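Local structure of 2,3-dihydroxybenzoate-AMP ligase (Mycobacterium smegmatis, 5KEI) at residues 480-486 with 500-506; 215-219 with 471-475; 510-516 with 529-533; 134-139 with 164-168. The protein is an AMP-binding enzyme of the ANL superfamily, in which a large N-terminal domain is joined to a small, mobile C-terminal domain. All coordinates share one frame; numbering follows the deposited sequence.

Interaction 1: residues 480-486 with 500-506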
loop_
_atom_site.group_PDB
_atom_site.type_symbol
_atom_site.label_atom_id
_atom_site.label_comp_id
_atom_site.label_asym_id
_atom_site.label_seq_id
_atom_site.Cartn_x
_atom_site.Cartn_y
_atom_site.Cartn_z
ATOM N N PRO A 480 -1.026 -23.997 -5.821
ATOM C CA PRO A 480 -1.637 -24.421 -4.551
ATOM C C PRO A 480 -0.854 -25.530 -3.845
ATOM O O PRO A 480 -1.013 -25.723 -2.641
ATOM C CB PRO A 480 -3.023 -24.919 -4.975
ATOM C CG PRO A 480 -2.878 -25.260 -6.428
ATOM C CD PRO A 480 -1.912 -24.249 -6.970
ATOM N N SER A 481 -0.017 -26.248 -4.582
ATOM C CA SER A 481 0.783 -27.310 -3.981
ATOM C C SER A 481 2.131 -26.810 -3.474
ATOM O O SER A 481 2.759 -27.459 -2.645
ATOM C CB SER A 481 0.989 -28.457 -4.976
ATOM O OG SER A 481 -0.237 -29.129 -5.241
ATOM N N VAL A 482 2.571 -25.655 -3.965
ATOM C CA VAL A 482 3.825 -25.068 -3.503
ATOM C C VAL A 482 3.600 -24.120 -2.318
ATOM O O VAL A 482 3.037 -23.014 -2.463
ATOM C CB VAL A 482 4.543 -24.301 -4.626
ATOM C CG1 VAL A 482 5.892 -23.788 -4.135
ATOM C CG2 VAL A 482 4.713 -25.182 -5.853
ATOM N N TRP A 483 4.035 -24.570 -1.143
ATOM C CA TRP A 483 3.962 -23.757 0.057
ATOM C C TRP A 483 5.069 -22.713 0.067
ATOM O O TRP A 483 4.782 -21.526 0.055
ATOM C CB TRP A 483 4.056 -24.618 1.315
ATOM C CG TRP A 483 3.906 -23.792 2.566
ATOM C CD1 TRP A 483 4.903 -23.411 3.426
ATOM C CD2 TRP A 483 2.694 -23.230 3.083
ATOM N NE1 TRP A 483 4.381 -22.649 4.447
ATOM C CE2 TRP A 483 3.021 -22.529 4.262
ATOM C CE3 TRP A 483 1.356 -23.259 2.670
ATOM C CZ2 TRP A 483 2.065 -21.863 5.036
ATOM C CZ3 TRP A 483 0.408 -22.603 3.437
ATOM C CH2 TRP A 483 0.767 -21.911 4.602
ATOM N N ALA A 484 6.322 -23.173 0.120
ATOM C CA ALA A 484 7.516 -22.325 0.017
ATOM C C ALA A 484 8.346 -22.762 -1.200
ATOM O O ALA A 484 8.255 -23.912 -1.623
ATOM C CB ALA A 484 8.349 -22.407 1.288
ATOM N N ALA A 485 9.142 -21.860 -1.768
ATOM C CA ALA A 485 9.959 -22.200 -2.938
ATOM C C ALA A 485 11.295 -21.479 -2.915
ATOM O O ALA A 485 11.382 -20.347 -2.451
ATOM C CB ALA A 485 9.220 -21.875 -4.227
ATOM N N ALA A 486 12.336 -22.136 -3.417
ATOM C CA ALA A 486 13.642 -21.497 -3.586
ATOM C C ALA A 486 14.297 -21.888 -4.922
ATOM O O ALA A 486 14.561 -23.059 -5.176
ATOM C CB ALA A 486 14.557 -21.848 -2.424
ATOM N N CYS A 500 17.783 -24.965 -9.932
ATOM C CA CYS A 500 17.156 -25.979 -9.099
ATOM C C CYS A 500 16.059 -25.400 -8.206
ATOM O O CYS A 500 16.320 -24.551 -7.336
ATOM C CB CYS A 500 18.188 -26.694 -8.240
ATOM S SG CYS A 500 17.515 -28.224 -7.589
ATOM N N ALA A 501 14.831 -25.864 -8.433
ATOM C CA ALA A 501 13.688 -25.461 -7.617
ATOM C C ALA A 501 13.552 -26.381 -6.417
ATOM O O ALA A 501 13.106 -27.525 -6.526
ATOM C CB ALA A 501 12.396 -25.451 -8.429
ATOM N N VAL A 502 13.973 -25.862 -5.276
ATOM C CA VAL A 502 13.798 -26.525 -4.006
ATOM C C VAL A 502 12.465 -26.076 -3.397
ATOM O O VAL A 502 12.283 -24.912 -3.051
ATOM C CB VAL A 502 14.971 -26.215 -3.053
ATOM C CG1 VAL A 502 14.897 -27.110 -1.839
ATOM C CG2 VAL A 502 16.280 -26.417 -3.777
ATOM N N VAL A 503 11.538 -27.013 -3.265
ATOM C CA VAL A 503 10.166 -26.686 -2.931
ATOM C C VAL A 503 9.675 -27.388 -1.655
ATOM O O VAL A 503 9.964 -28.565 -1.440
ATOM C CB VAL A 503 9.238 -27.066 -4.114
ATOM C CG1 VAL A 503 7.746 -26.988 -3.716
ATOM C CG2 VAL A 503 9.546 -26.203 -5.324
ATOM N N VAL A 504 8.937 -26.663 -0.814
ATOM C CA VAL A 504 8.159 -27.288 0.256
ATOM C C VAL A 504 6.719 -27.455 -0.206
ATOM O O VAL A 504 6.014 -26.466 -0.410
ATOM C CB VAL A 504 8.183 -26.467 1.544
ATOM C CG1 VAL A 504 7.260 -27.093 2.601
ATOM C CG2 VAL A 504 9.599 -26.340 2.051
ATOM N N PHE A 505 6.286 -28.702 -0.373
ATOM C CA PHE A 505 4.953 -28.976 -0.898
ATOM C C PHE A 505 3.879 -28.920 0.162
ATOM O O PHE A 505 4.125 -29.177 1.348
ATOM C CB PHE A 505 4.889 -30.347 -1.564
ATOM C CG PHE A 505 5.531 -30.399 -2.914
ATOM C CD1 PHE A 505 4.941 -29.774 -3.995
ATOM C CD2 PHE A 505 6.715 -31.102 -3.109
ATOM C CE1 PHE A 505 5.524 -29.834 -5.247
ATOM C CE2 PHE A 505 7.304 -31.166 -4.354
ATOM C CZ PHE A 505 6.705 -30.531 -5.426
ATOM N N ASN A 506 2.671 -28.605 -0.285
ATOM C CA ASN A 506 1.517 -28.548 0.598
ATOM C C ASN A 506 0.895 -29.924 0.818
ATOM O O ASN A 506 1.042 -30.531 1.881
ATOM C CB ASN A 506 0.477 -27.605 0.026
ATOM C CG ASN A 506 -0.058 -26.675 1.052
ATOM O OD1 ASN A 506 -0.061 -26.980 2.246
ATOM N ND2 ASN A 506 -0.522 -25.527 0.608
#
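N506 reaches back across the end of the strand pair to P480 and W483, and its side chain can be followed outward. CB lies 3.5 Å from S481 O, while the backbone N of N506 donates a short 2.6 Å bond to that same oxygen. CG then sits beside the indole, with W483 CE3 as its neighbour. At the tip, ND2 gives a 3.3 Å bond to P480 O, tilted 15° out of the amide plane, and lies at the indole edge, 3.6 Å from W483 CE3. The amide and ring planes stand 65° apart, so they do not stack. An asparagine suits this spot because its short amide can reach P480 O just beyond the strand pairing.

W483 places CG anti to its backbone N (chi1 -177°), which sets the indole beside the amide of N506, with E423 accepting from NE1. Its own N bonds V504 O at 2.8 Å, and the N of A484 makes a second, weak bond to the same carbonyl. From A484 onward the pairing is regular: V504 N to A484 O, then V502 and A486 bonding each other both ways.

On one face V482 CG1 meets V503 CG1 at 3.7 Å, and V503 CG1 also covers the centre of the F505 ring; branched valines fill this buried side. The small methyls of A484 and A486 meet V504 and V502 on the other face. With W483 and A484 both opposite V504, this is a classic beta bulge in an antiparallel beta hairpin, formed by strands 482-492 and 498-505.

Interaction 2: residues 215-219 with 471-475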
loop_
_atom_site.group_PDB
_atom_site.type_symbol
_atom_site.label_atom_id
_atom_site.label_comp_id
_atom_site.label_asym_id
_atom_site.label_seq_id
_atom_site.Cartn_x
_atom_site.Cartn_y
_atom_site.Cartn_z
ATOM N N GLY A 215 3.498 -4.925 -5.361
ATOM C CA GLY A 215 4.557 -5.907 -5.527
ATOM C C GLY A 215 4.885 -6.369 -6.942
ATOM O O GLY A 215 5.022 -5.563 -7.868
ATOM N N THR A 216 5.020 -7.685 -7.096
ATOM C CA THR A 216 5.448 -8.292 -8.353
ATOM C C THR A 216 4.489 -9.370 -8.868
ATOM O O THR A 216 3.337 -9.447 -8.432
ATOM C CB THR A 216 6.852 -8.914 -8.218
ATOM O OG1 THR A 216 7.309 -9.360 -9.500
ATOM C CG2 THR A 216 6.835 -10.087 -7.242
ATOM N N THR A 217 4.990 -10.200 -9.790
ATOM C CA THR A 217 4.172 -11.158 -10.544
ATOM C C THR A 217 4.528 -12.634 -10.302
ATOM O O THR A 217 5.149 -13.259 -11.159
ATOM C CB THR A 217 4.287 -10.903 -12.089
ATOM O OG1 THR A 217 4.398 -9.496 -12.354
ATOM C CG2 THR A 217 3.088 -11.490 -12.850
ATOM N N GLY A 218 4.150 -13.207 -9.160
ATOM C CA GLY A 218 3.568 -12.490 -8.041
ATOM C C GLY A 218 2.052 -12.408 -7.981
ATOM O O GLY A 218 1.390 -12.019 -8.948
ATOM N N ALA A 219 1.503 -12.787 -6.832
ATOM C CA ALA A 219 0.136 -12.416 -6.483
ATOM C C ALA A 219 0.206 -11.175 -5.593
ATOM O O ALA A 219 0.988 -11.144 -4.640
ATOM C CB ALA A 219 -0.583 -13.562 -5.775
ATOM N N ASP A 471 11.536 -13.613 -9.004
ATOM C CA ASP A 471 10.262 -13.668 -9.697
ATOM C C ASP A 471 9.919 -15.104 -10.139
ATOM O O ASP A 471 8.741 -15.466 -10.202
ATOM C CB ASP A 471 10.234 -12.705 -10.888
ATOM C CG ASP A 471 8.875 -12.709 -11.609
ATOM O OD1 ASP A 471 7.823 -12.458 -10.954
ATOM O OD2 ASP A 471 8.858 -12.961 -12.837
ATOM N N LEU A 472 10.925 -15.929 -10.411
ATOM C CA LEU A 472 10.646 -17.336 -10.661
ATOM C C LEU A 472 9.954 -17.958 -9.445
ATOM O O LEU A 472 8.992 -18.709 -9.594
ATOM C CB LEU A 472 11.927 -18.105 -10.994
ATOM C CG LEU A 472 11.727 -19.616 -11.166
ATOM C CD1 LEU A 472 10.584 -19.930 -12.126
ATOM C CD2 LEU A 472 13.007 -20.283 -11.639
ATOM N N GLU A 473 10.460 -17.634 -8.254
ATOM C CA GLU A 473 9.917 -18.124 -6.992
ATOM C C GLU A 473 8.501 -17.628 -6.759
ATOM O O GLU A 473 7.661 -18.361 -6.259
ATOM C CB GLU A 473 10.797 -17.697 -5.818
ATOM C CG GLU A 473 12.007 -18.565 -5.613
ATOM C CD GLU A 473 13.099 -17.878 -4.809
ATOM O OE1 GLU A 473 12.802 -16.895 -4.078
ATOM O OE2 GLU A 473 14.262 -18.330 -4.916
ATOM N N GLU A 474 8.236 -16.376 -7.110
ATOM C CA GLU A 474 6.891 -15.850 -6.927
ATOM C C GLU A 474 5.885 -16.598 -7.813
ATOM O O GLU A 474 4.765 -16.852 -7.389
ATOM C CB GLU A 474 6.857 -14.343 -7.200
ATOM C CG GLU A 474 7.522 -13.494 -6.104
ATOM C CD GLU A 474 6.829 -13.614 -4.749
ATOM O OE1 GLU A 474 5.601 -13.863 -4.719
ATOM O OE2 GLU A 474 7.513 -13.455 -3.711
ATOM N N HIS A 475 6.299 -16.952 -9.029
ATOM C CA HIS A 475 5.474 -17.699 -9.982
ATOM C C HIS A 475 5.121 -19.093 -9.477
ATOM O O HIS A 475 3.994 -19.564 -9.638
ATOM C CB HIS A 475 6.200 -17.851 -11.337
ATOM C CG HIS A 475 6.144 -16.637 -12.218
ATOM N ND1 HIS A 475 4.974 -16.182 -12.782
ATOM C CD2 HIS A 475 7.125 -15.818 -12.665
ATOM C CE1 HIS A 475 5.234 -15.121 -13.528
ATOM N NE2 HIS A 475 6.529 -14.879 -13.470
#
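T216 and T217 meet D471, E474 and H475 where a glycine- and threonine-rich loop, which in sequence resembles the phosphate-binding (P-loop-like) signature of adenylate-forming enzymes, lies against helix 469-477 of the C-terminal part. T216 is turned with OG1 anti to its backbone N (chi1 -173°), so the hydroxyl goes to D471 and the methyl to E474: OG1 makes a weak 3.5 Å bond to D471 OD1, and CG2 rests 3.7 Å from E474 CG. A beta-branched threonine can serve both neighbours in this way.

E474, its chain bent about the CB-CG bond, lays CB beside the loop backbone, 3.5 Å from G218 N. Its carboxylate end has a long, weak ion pair with R424. G218 has positive phi, which by itself favours glycine.

The peptide before G218 is modelled cis. It sets T217 O 2.8 Å from D471 OD1, two acceptors together, which leaves the exact position of this carbonyl doubtful. D471 OD2 also takes a weak bond from H475 NE2, while H475 ND1 is paired with R522. As modelled, and with the same doubt, T217 O lies over one face of the H475 ring, offset toward its rim, 3.0 Å from CE1.

Interaction 3: residues 510-516 with 529-533; sequences VSLAELH and RPDAL
L533 of strand 532-535 packs against L512 and L515 of helix 512-521, in a beta-alpha-beta unit of the C-terminal part. L512 and L533 slide past each other in opposite directions, with L512 CD1 3.8 Å from L533 CB, while L515 meets L533 crosswise, the two CD1 methyls 3.5 Å apart. Leucines suit the seam because each forked end can touch several partners: CD2 of L533 turns toward V510 O at a close 3.1 Å, and CD2 of L512 lies against D531 O.

The helix starts at a capping box. S511, at the N-cap, accepts a weak bond from E514 N through OG, and E514 OE1 takes a weak bond from S511 N in return. This crossover helix links strand 498-505 to its parallel neighbour 532-535, and V503 of the first strand reaches the same L533.

One helical turn after L512, H516 ties down the segment leading into the strand. Its NE2 donates to P530 O over 2.8 Å at 161°, with the oxygen in the ring plane and the nitrogen in the carbonyl plane; the histidine N-H thus finds a backbone carbonyl as its partner. R529 CB lies over one face of the same ring, 3.8 Å from the centroid in a CH-pi contact. The R529 chain then runs on extended, with CD 3.5 Å from H516 ND1, and its guanidinium stands 86° from the ring, NH2 bonding V524 O.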
loop_
_atom_site.group_PDB
_atom_site.type_symbol
_atom_site.label_atom_id
_atom_site.label_comp_id
_atom_site.label_asym_id
_atom_site.label_seq_id
_atom_site.Cartn_x
_atom_site.Cartn_y
_atom_site.Cartn_z
ATOM N N VAL A 510 4.242 -32.588 -6.655
ATOM C CA VAL A 510 3.876 -32.375 -8.039
ATOM C C VAL A 510 5.146 -32.547 -8.863
ATOM O O VAL A 510 6.225 -32.193 -8.403
ATOM C CB VAL A 510 3.230 -30.974 -8.209
ATOM C CG1 VAL A 510 3.583 -30.342 -9.528
ATOM C CG2 VAL A 510 1.714 -31.056 -8.011
ATOM N N SER A 511 5.034 -33.122 -10.056
ATOM C CA SER A 511 6.214 -33.356 -10.893
ATOM C C SER A 511 6.707 -32.074 -11.556
ATOM O O SER A 511 5.963 -31.101 -11.667
ATOM C CB SER A 511 5.913 -34.402 -11.964
ATOM O OG SER A 511 5.073 -33.865 -12.970
ATOM N N LEU A 512 7.957 -32.085 -12.005
ATOM C CA LEU A 512 8.541 -30.921 -12.651
ATOM C C LEU A 512 7.720 -30.528 -13.872
ATOM O O LEU A 512 7.540 -29.346 -14.159
ATOM C CB LEU A 512 9.990 -31.195 -13.052
ATOM C CG LEU A 512 10.780 -30.036 -13.682
ATOM C CD1 LEU A 512 11.115 -28.975 -12.632
ATOM C CD2 LEU A 512 12.047 -30.515 -14.401
ATOM N N ALA A 513 7.202 -31.521 -14.583
ATOM C CA ALA A 513 6.469 -31.241 -15.806
ATOM C C ALA A 513 5.155 -30.541 -15.498
ATOM O O ALA A 513 4.686 -29.717 -16.274
ATOM C CB ALA A 513 6.226 -32.513 -16.593
ATOM N N GLU A 514 4.562 -30.856 -14.356
ATOM C CA GLU A 514 3.363 -30.142 -13.942
ATOM C C GLU A 514 3.706 -28.694 -13.566
ATOM O O GLU A 514 3.061 -27.758 -14.044
ATOM C CB GLU A 514 2.672 -30.882 -12.794
ATOM C CG GLU A 514 2.035 -32.213 -13.244
ATOM C CD GLU A 514 2.000 -33.288 -12.157
ATOM O OE1 GLU A 514 1.897 -32.944 -10.955
ATOM O OE2 GLU A 514 2.077 -34.486 -12.512
ATOM N N LEU A 515 4.738 -28.506 -12.752
ATOM C CA LEU A 515 5.216 -27.162 -12.434
ATOM C C LEU A 515 5.589 -26.385 -13.696
ATOM O O LEU A 515 5.309 -25.192 -13.794
ATOM C CB LEU A 515 6.408 -27.226 -11.478
ATOM C CG LEU A 515 6.017 -27.518 -10.024
ATOM C CD1 LEU A 515 7.222 -27.579 -9.096
ATOM C CD2 LEU A 515 5.032 -26.477 -9.531
ATOM N N HIS A 516 6.217 -27.060 -14.659
ATOM C CA HIS A 516 6.531 -26.446 -15.957
ATOM C C HIS A 516 5.262 -25.985 -16.688
ATOM O O HIS A 516 5.214 -24.889 -17.236
ATOM C CB HIS A 516 7.315 -27.423 -16.847
ATOM C CG HIS A 516 8.803 -27.312 -16.717
ATOM N ND1 HIS A 516 9.623 -26.991 -17.782
ATOM C CD2 HIS A 516 9.624 -27.478 -15.654
ATOM C CE1 HIS A 516 10.877 -26.970 -17.375
ATOM N NE2 HIS A 516 10.907 -27.259 -16.084
ATOM N N ARG A 529 12.652 -21.728 -16.783
ATOM C CA ARG A 529 11.981 -22.749 -15.999
ATOM C C ARG A 529 13.026 -23.607 -15.309
ATOM O O ARG A 529 14.136 -23.745 -15.819
ATOM C CB ARG A 529 11.058 -23.574 -16.882
ATOM C CG ARG A 529 9.996 -22.742 -17.570
ATOM C CD ARG A 529 9.045 -23.624 -18.350
ATOM N NE ARG A 529 8.272 -22.849 -19.308
ATOM C CZ ARG A 529 7.793 -23.339 -20.442
ATOM N NH1 ARG A 529 8.012 -24.611 -20.753
ATOM N NH2 ARG A 529 7.102 -22.558 -21.261
ATOM N N PRO A 530 12.695 -24.154 -14.127
ATOM C CA PRO A 530 13.707 -24.905 -13.373
ATOM C C PRO A 530 14.118 -26.179 -14.109
ATOM O O PRO A 530 13.252 -26.827 -14.691
ATOM C CB PRO A 530 13.000 -25.256 -12.051
ATOM C CG PRO A 530 11.718 -24.523 -12.056
ATOM C CD PRO A 530 11.375 -24.222 -13.486
ATOM N N ASP A 531 15.401 -26.520 -14.074
ATOM C CA ASP A 531 15.889 -27.747 -14.689
ATOM C C ASP A 531 15.621 -28.962 -13.788
ATOM O O ASP A 531 15.522 -30.103 -14.265
ATOM C CB ASP A 531 17.390 -27.646 -14.992
ATOM C CG ASP A 531 17.746 -26.413 -15.807
ATOM O OD1 ASP A 531 17.508 -26.413 -17.040
ATOM O OD2 ASP A 531 18.276 -25.444 -15.207
ATOM N N ALA A 532 15.507 -28.718 -12.484
ATOM C CA ALA A 532 15.308 -29.812 -11.532
ATOM C C ALA A 532 14.417 -29.385 -10.381
ATOM O O ALA A 532 14.361 -28.213 -10.023
ATOM C CB ALA A 532 16.641 -30.311 -11.012
ATOM N N LEU A 533 13.713 -30.348 -9.804
ATOM C CA LEU A 533 12.805 -30.073 -8.701
ATOM C C LEU A 533 13.192 -30.920 -7.494
ATOM O O LEU A 533 13.344 -32.133 -7.617
ATOM C CB LEU A 533 11.371 -30.355 -9.127
ATOM C CG LEU A 533 10.332 -30.417 -8.017
ATOM C CD1 LEU A 533 10.038 -29.019 -7.488
ATOM C CD2 LEU A 533 9.085 -31.081 -8.545
#

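Interaction 4: residues 134-139 with 164-168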
loop_
_atom_site.group_PDB
_atom_site.type_symbol
_atom_site.label_atom_id
_atom_site.label_comp_id
_atom_site.label_asym_id
_atom_site.label_seq_id
_atom_site.Cartn_x
_atom_site.Cartn_y
_atom_site.Cartn_z
ATOM N N LEU A 134 -8.653 -8.325 -8.858
ATOM C CA LEU A 134 -9.867 -8.223 -8.066
ATOM C C LEU A 134 -10.365 -9.593 -7.615
ATOM O O LEU A 134 -10.830 -9.754 -6.476
ATOM C CB LEU A 134 -10.964 -7.488 -8.846
ATOM C CG LEU A 134 -10.804 -5.970 -9.064
ATOM C CD1 LEU A 134 -12.157 -5.256 -9.079
ATOM C CD2 LEU A 134 -9.863 -5.307 -8.050
ATOM N N THR A 135 -10.251 -10.579 -8.501
ATOM C CA THR A 135 -10.651 -11.955 -8.186
ATOM C C THR A 135 -9.840 -12.516 -7.025
ATOM O O THR A 135 -10.396 -13.032 -6.061
ATOM C CB THR A 135 -10.507 -12.862 -9.420
ATOM O OG1 THR A 135 -11.661 -12.689 -10.242
ATOM C CG2 THR A 135 -10.383 -14.324 -9.035
ATOM N N HIS A 136 -8.525 -12.394 -7.121
ATOM C CA HIS A 136 -7.631 -12.807 -6.049
ATOM C C HIS A 136 -7.881 -12.006 -4.762
ATOM O O HIS A 136 -7.873 -12.581 -3.674
ATOM C CB HIS A 136 -6.179 -12.670 -6.509
ATOM C CG HIS A 136 -5.172 -12.960 -5.439
ATOM N ND1 HIS A 136 -4.902 -14.242 -4.999
ATOM C CD2 HIS A 136 -4.357 -12.142 -4.744
ATOM C CE1 HIS A 136 -3.971 -14.191 -4.067
ATOM N NE2 HIS A 136 -3.618 -12.931 -3.889
ATOM N N PHE A 137 -8.116 -10.695 -4.878
ATOM C CA PHE A 137 -8.472 -9.878 -3.698
ATOM C C PHE A 137 -9.764 -10.380 -3.018
ATOM O O PHE A 137 -9.798 -10.539 -1.800
ATOM C CB PHE A 137 -8.617 -8.389 -4.060
ATOM C CG PHE A 137 -7.326 -7.743 -4.505
ATOM C CD1 PHE A 137 -6.105 -8.279 -4.138
ATOM C CD2 PHE A 137 -7.337 -6.612 -5.300
ATOM C CE1 PHE A 137 -4.912 -7.699 -4.561
ATOM C CE2 PHE A 137 -6.157 -6.025 -5.726
ATOM C CZ PHE A 137 -4.939 -6.576 -5.354
ATOM N N ALA A 138 -10.806 -10.647 -3.805
ATOM C CA ALA A 138 -12.070 -11.192 -3.281
ATOM C C ALA A 138 -11.855 -12.477 -2.492
ATOM O O ALA A 138 -12.392 -12.641 -1.391
ATOM C CB ALA A 138 -13.060 -11.447 -4.419
ATOM N N GLU A 139 -11.073 -13.384 -3.075
ATOM C CA GLU A 139 -10.693 -14.633 -2.427
ATOM C C GLU A 139 -9.923 -14.426 -1.124
ATOM O O GLU A 139 -10.204 -15.087 -0.126
ATOM C CB GLU A 139 -9.858 -15.488 -3.386
ATOM C CG GLU A 139 -10.172 -16.973 -3.333
ATOM C CD GLU A 139 -10.047 -17.649 -4.696
ATOM O OE1 GLU A 139 -9.153 -17.268 -5.494
ATOM O OE2 GLU A 139 -10.858 -18.563 -4.971
ATOM N N LEU A 164 -16.783 -11.416 -11.872
ATOM C CA LEU A 164 -16.320 -11.519 -10.480
ATOM C C LEU A 164 -17.277 -12.302 -9.568
ATOM O O LEU A 164 -16.853 -13.187 -8.820
ATOM C CB LEU A 164 -16.098 -10.131 -9.875
ATOM C CG LEU A 164 -15.467 -10.218 -8.485
ATOM C CD1 LEU A 164 -14.100 -10.883 -8.588
ATOM C CD2 LEU A 164 -15.362 -8.859 -7.798
ATOM N N VAL A 165 -18.558 -11.954 -9.607
ATOM C CA VAL A 165 -19.540 -12.627 -8.773
ATOM C C VAL A 165 -19.743 -14.069 -9.245
ATOM O O VAL A 165 -20.089 -14.943 -8.443
ATOM C CB VAL A 165 -20.907 -11.884 -8.754
ATOM C CG1 VAL A 165 -21.881 -12.590 -7.826
ATOM C CG2 VAL A 165 -20.738 -10.435 -8.294
ATOM N N ARG A 166 -19.524 -14.327 -10.534
ATOM C CA ARG A 166 -19.671 -15.689 -11.045
ATOM C C ARG A 166 -18.661 -16.623 -10.374
ATOM O O ARG A 166 -19.010 -17.721 -9.935
ATOM C CB ARG A 166 -19.495 -15.742 -12.566
ATOM C CG ARG A 166 -19.784 -17.119 -13.153
ATOM C CD ARG A 166 -18.845 -17.471 -14.290
ATOM N NE ARG A 166 -17.450 -17.461 -13.846
ATOM C CZ ARG A 166 -16.840 -18.471 -13.227
ATOM N NH1 ARG A 166 -17.491 -19.604 -12.979
ATOM N NH2 ARG A 166 -15.567 -18.356 -12.867
ATOM N N SER A 167 -17.411 -16.178 -10.288
ATOM C CA SER A 167 -16.350 -16.974 -9.680
ATOM C C SER A 167 -16.302 -16.825 -8.154
ATOM O O SER A 167 -15.707 -17.649 -7.460
ATOM C CB SER A 167 -14.996 -16.589 -10.280
ATOM O OG SER A 167 -14.771 -15.209 -10.137
ATOM N N HIS A 168 -16.916 -15.769 -7.635
ATOM C CA HIS A 168 -16.957 -15.568 -6.193
ATOM C C HIS A 168 -18.348 -15.148 -5.748
ATOM O O HIS A 168 -18.634 -13.959 -5.613
ATOM C CB HIS A 168 -15.904 -14.549 -5.777
ATOM C CG HIS A 168 -14.513 -14.984 -6.101
ATOM N ND1 HIS A 168 -13.754 -15.751 -5.241
ATOM C CD2 HIS A 168 -13.751 -14.789 -7.202
ATOM C CE1 HIS A 168 -12.580 -15.997 -5.795
ATOM N NE2 HIS A 168 -12.554 -15.428 -6.986
#
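T135, A138 and E139 receive the ring of H168, while T135 and A138 also take the tip of L164. The packing contacts come first. L164 holds CG anti to its backbone N (chi1 -174°), and this carries CD1 across to helix 131-141, where it lies 3.5 Å from T135 OG1 and makes an apolar contact with A138 CB at 4.3 Å. A138 also lies over one face of H168, with CB 4.2 Å from the ring's CG and offset toward the rim. Alanine is small enough to let the second helix and the ring come close, and it also touches L99 of strand 97-101.

The ring edge makes the next set. T135 crosses H168 at about a right angle, and its methyl CG2 presses on the edge at NE2, a tight 3.2 Å. E139 comes to another part of the edge, with OE2 3.2 Å from H168 CE1 and near the ring plane. Its carboxylate is turned 80° from the ring. A negative carboxylate beside this polarised C-H edge would probably be favourable.

Some polar atoms bond within their own helices: T135 OG1 has a weak bond to L131 O, and H168 N closes the last helical turn on L164 O at 2.8 Å. H168, the first residue to leave helical geometry, points its ring toward helix 131-141. Helix 158-167 thus packs on helix 131-141, which itself covers strand 97-101 of a largely parallel beta sheet, as expected of the alternating strand-helix architecture in the large domain of AMP-binding enzymes.

How the interactions relate
The four contacts follow one another along the chain, with neither nesting nor crossing. Interaction 4 comes first and closes a short excursion of 24 residues between neighbouring helices of the N-terminal part. Interaction 2 then spans 251 residues, bringing the glycine-rich loop to helix 469-477 and so joining the two parts of the enzyme; A219 CB of its loop touches H136 NE2 of interaction 4. That helix leads straight into interaction 1, a hairpin of the C-terminal part, with E473 packing on A485 and A486. Interaction 3 continues from strand 498-505 into the next crossover, and a probable A501 N to A532 O bond joins the two contacts in one sheet.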